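Local structure of insect group II chitinase (5Y2A) at residues 243-248 and 323-328. The protein probably hydrolyses the beta-1,4 linkages of chitin as a catalytic domain of an insect group II chitinase. Residues are numbered along the deposited sequence; the frame is centred on the assembly and turned at random.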
loop_
_atom_site.group_PDB
_atom_site.type_symbol
_atom_site.label_atom_id
_atom_site.label_comp_id
_atom_site.label_asym_id
_atom_site.label_seq_id
_atom_site.Cartn_x
_atom_site.Cartn_y
_atom_site.Cartn_z
ATOM N N VAL A 243 -6.851 26.639 1.313
ATOM C CA VAL A 243 -7.376 25.704 0.321
ATOM C C VAL A 243 -6.238 24.845 -0.224
ATOM O O VAL A 243 -5.313 25.354 -0.865
ATOM C CB VAL A 243 -8.099 26.445 -0.812
ATOM C CG1 VAL A 243 -8.502 25.473 -1.912
ATOM C CG2 VAL A 243 -9.326 27.165 -0.261
ATOM N N GLY A 244 -6.314 23.540 0.026
ATOM C CA GLY A 244 -5.292 22.634 -0.464
ATOM C C GLY A 244 -5.376 22.415 -1.963
ATOM O O GLY A 244 -6.452 22.398 -2.565
ATOM N N VAL A 245 -4.207 22.240 -2.568
ATOM C CA VAL A 245 -4.069 21.955 -3.993
ATOM C C VAL A 245 -3.233 20.687 -4.109
ATOM O O VAL A 245 -2.124 20.638 -3.558
ATOM C CB VAL A 245 -3.402 23.126 -4.738
ATOM C CG1 VAL A 245 -3.246 22.808 -6.227
ATOM C CG2 VAL A 245 -4.170 24.432 -4.525
ATOM N N PRO A 246 -3.704 19.650 -4.805
ATOM C CA PRO A 246 -2.886 18.440 -4.977
ATOM C C PRO A 246 -1.833 18.653 -6.061
ATOM O O PRO A 246 -2.125 19.188 -7.133
ATOM C CB PRO A 246 -3.911 17.380 -5.398
ATOM C CG PRO A 246 -4.939 18.185 -6.178
ATOM C CD PRO A 246 -5.017 19.532 -5.467
ATOM N N PHE A 247 -0.599 18.234 -5.773
ATOM C CA PHE A 247 0.488 18.247 -6.745
ATOM C C PHE A 247 0.697 16.869 -7.375
ATOM O O PHE A 247 1.808 16.534 -7.801
ATOM C CB PHE A 247 1.786 18.738 -6.091
ATOM C CG PHE A 247 1.827 20.237 -5.810
ATOM C CD1 PHE A 247 0.746 21.058 -6.107
ATOM C CD2 PHE A 247 2.970 20.815 -5.256
ATOM C CE1 PHE A 247 0.800 22.437 -5.851
ATOM C CE2 PHE A 247 3.035 22.188 -4.989
ATOM C CZ PHE A 247 1.951 23.002 -5.295
ATOM N N TYR A 248 -0.369 16.073 -7.454
ATOM C CA TYR A 248 -0.315 14.700 -7.936
ATOM C C TYR A 248 -1.654 14.385 -8.582
ATOM O O TYR A 248 -2.635 15.112 -8.408
ATOM C CB TYR A 248 -0.046 13.705 -6.797
ATOM C CG TYR A 248 -1.167 13.722 -5.788
ATOM C CD1 TYR A 248 -1.179 14.658 -4.761
ATOM C CD2 TYR A 248 -2.244 12.840 -5.888
ATOM C CE1 TYR A 248 -2.216 14.713 -3.856
ATOM C CE2 TYR A 248 -3.291 12.889 -4.984
ATOM C CZ TYR A 248 -3.265 13.830 -3.966
ATOM O OH TYR A 248 -4.288 13.894 -3.052
ATOM N N PHE A 323 -2.682 25.947 -14.868
ATOM C CA PHE A 323 -3.851 26.806 -15.009
ATOM C C PHE A 323 -4.840 26.593 -13.873
ATOM O O PHE A 323 -5.432 27.555 -13.375
ATOM C CB PHE A 323 -4.522 26.565 -16.361
ATOM C CG PHE A 323 -3.740 27.102 -17.516
ATOM C CD1 PHE A 323 -3.806 28.446 -17.850
ATOM C CD2 PHE A 323 -2.910 26.271 -18.252
ATOM C CE1 PHE A 323 -3.072 28.947 -18.908
ATOM C CE2 PHE A 323 -2.174 26.767 -19.312
ATOM C CZ PHE A 323 -2.259 28.110 -19.642
ATOM N N MET A 324 -5.049 25.345 -13.452
ATOM C CA MET A 324 -5.981 25.137 -12.351
ATOM C C MET A 324 -5.365 25.525 -11.013
ATOM O O MET A 324 -6.077 26.037 -10.139
ATOM C CB MET A 324 -6.479 23.690 -12.313
ATOM C CG MET A 324 -7.558 23.464 -11.247
ATOM S SD MET A 324 -8.953 24.615 -11.385
ATOM C CE MET A 324 -10.001 23.751 -12.565
ATOM N N ALA A 325 -4.057 25.304 -10.837
ATOM C CA ALA A 325 -3.382 25.811 -9.644
ATOM C C ALA A 325 -3.502 27.328 -9.558
ATOM O O ALA A 325 -3.776 27.875 -8.483
ATOM C CB ALA A 325 -1.912 25.382 -9.641
ATOM N N ARG A 326 -3.328 28.021 -10.686
ATOM C CA ARG A 326 -3.519 29.470 -10.699
ATOM C C ARG A 326 -4.950 29.833 -10.331
ATOM O O ARG A 326 -5.185 30.699 -9.479
ATOM C CB ARG A 326 -3.179 30.038 -12.077
ATOM C CG ARG A 326 -3.234 31.567 -12.140
ATOM C CD ARG A 326 -2.984 32.078 -13.557
ATOM N NE ARG A 326 -4.095 31.756 -14.450
ATOM C CZ ARG A 326 -4.099 31.984 -15.762
ATOM N NH1 ARG A 326 -3.046 32.539 -16.348
ATOM N NH2 ARG A 326 -5.160 31.662 -16.488
ATOM N N HIS A 327 -5.926 29.167 -10.957
ATOM C CA HIS A 327 -7.318 29.504 -10.684
ATOM C C HIS A 327 -7.659 29.317 -9.213
ATOM O O HIS A 327 -8.355 30.148 -8.619
ATOM C CB HIS A 327 -8.265 28.657 -11.531
ATOM C CG HIS A 327 -9.708 28.963 -11.277
ATOM N ND1 HIS A 327 -10.331 30.076 -11.795
ATOM C CD2 HIS A 327 -10.634 28.337 -10.512
ATOM C CE1 HIS A 327 -11.587 30.107 -11.388
ATOM N NE2 HIS A 327 -11.796 29.065 -10.604
ATOM N N LYS A 328 -7.197 28.219 -8.611
ATOM C CA LYS A 328 -7.547 27.970 -7.220
ATOM C C LYS A 328 -6.916 29.001 -6.297
ATOM O O LYS A 328 -7.536 29.409 -5.304
ATOM C CB LYS A 328 -7.152 26.543 -6.841
ATOM C CG LYS A 328 -8.072 25.521 -7.501
ATOM C CD LYS A 328 -7.675 24.082 -7.189
ATOM C CE LYS A 328 -8.723 23.113 -7.757
ATOM N NZ LYS A 328 -8.374 21.684 -7.492
HETATM O O HOH W 1 -7.918 21.602 -4.688
#
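Both methyls of V245 meet the helix 323-328: CG2 lies 4.3 Å from K328 CB, while CG1 lies 4.5 Å from A325 CB. These apolar contacts form the closer-packed part of the interface, although 180 Å² of buried surface summed over both sides and an axis separation of 9.6 Å make it modest. With an angle of 178° between their N-to-C directions, strand and helix run antiparallel, and V245 and A325 are nearest by CA.

The looser part is polar and hydrated. K328 is fully extended from CB outward, with chi2 to chi4 all near 180°, which carries NZ past V245 to the flank of P246, where CD is 4.5 Å away. A water fills the step between ammonium and strand: it accepts from K328 NZ at 2.8 Å and donates to G244 O at 2.7 Å. The buried ammonium is probably well compensated, since NZ also forms a salt bridge with D320 and a hydrogen bond to A209 O; G244 O receives a second bond from T194 OG1.

This is the strand-to-outer-helix packing of a family 18 TIM barrel. Strand 241-254 pairs in parallel with strands 189-192 and 339-343; helix 322-334, which leads toward 339-343, covers strand 241-254 from outside, with V243 and K328 both touching V224 of helix 224-233 and F247 packing on helix 361-371.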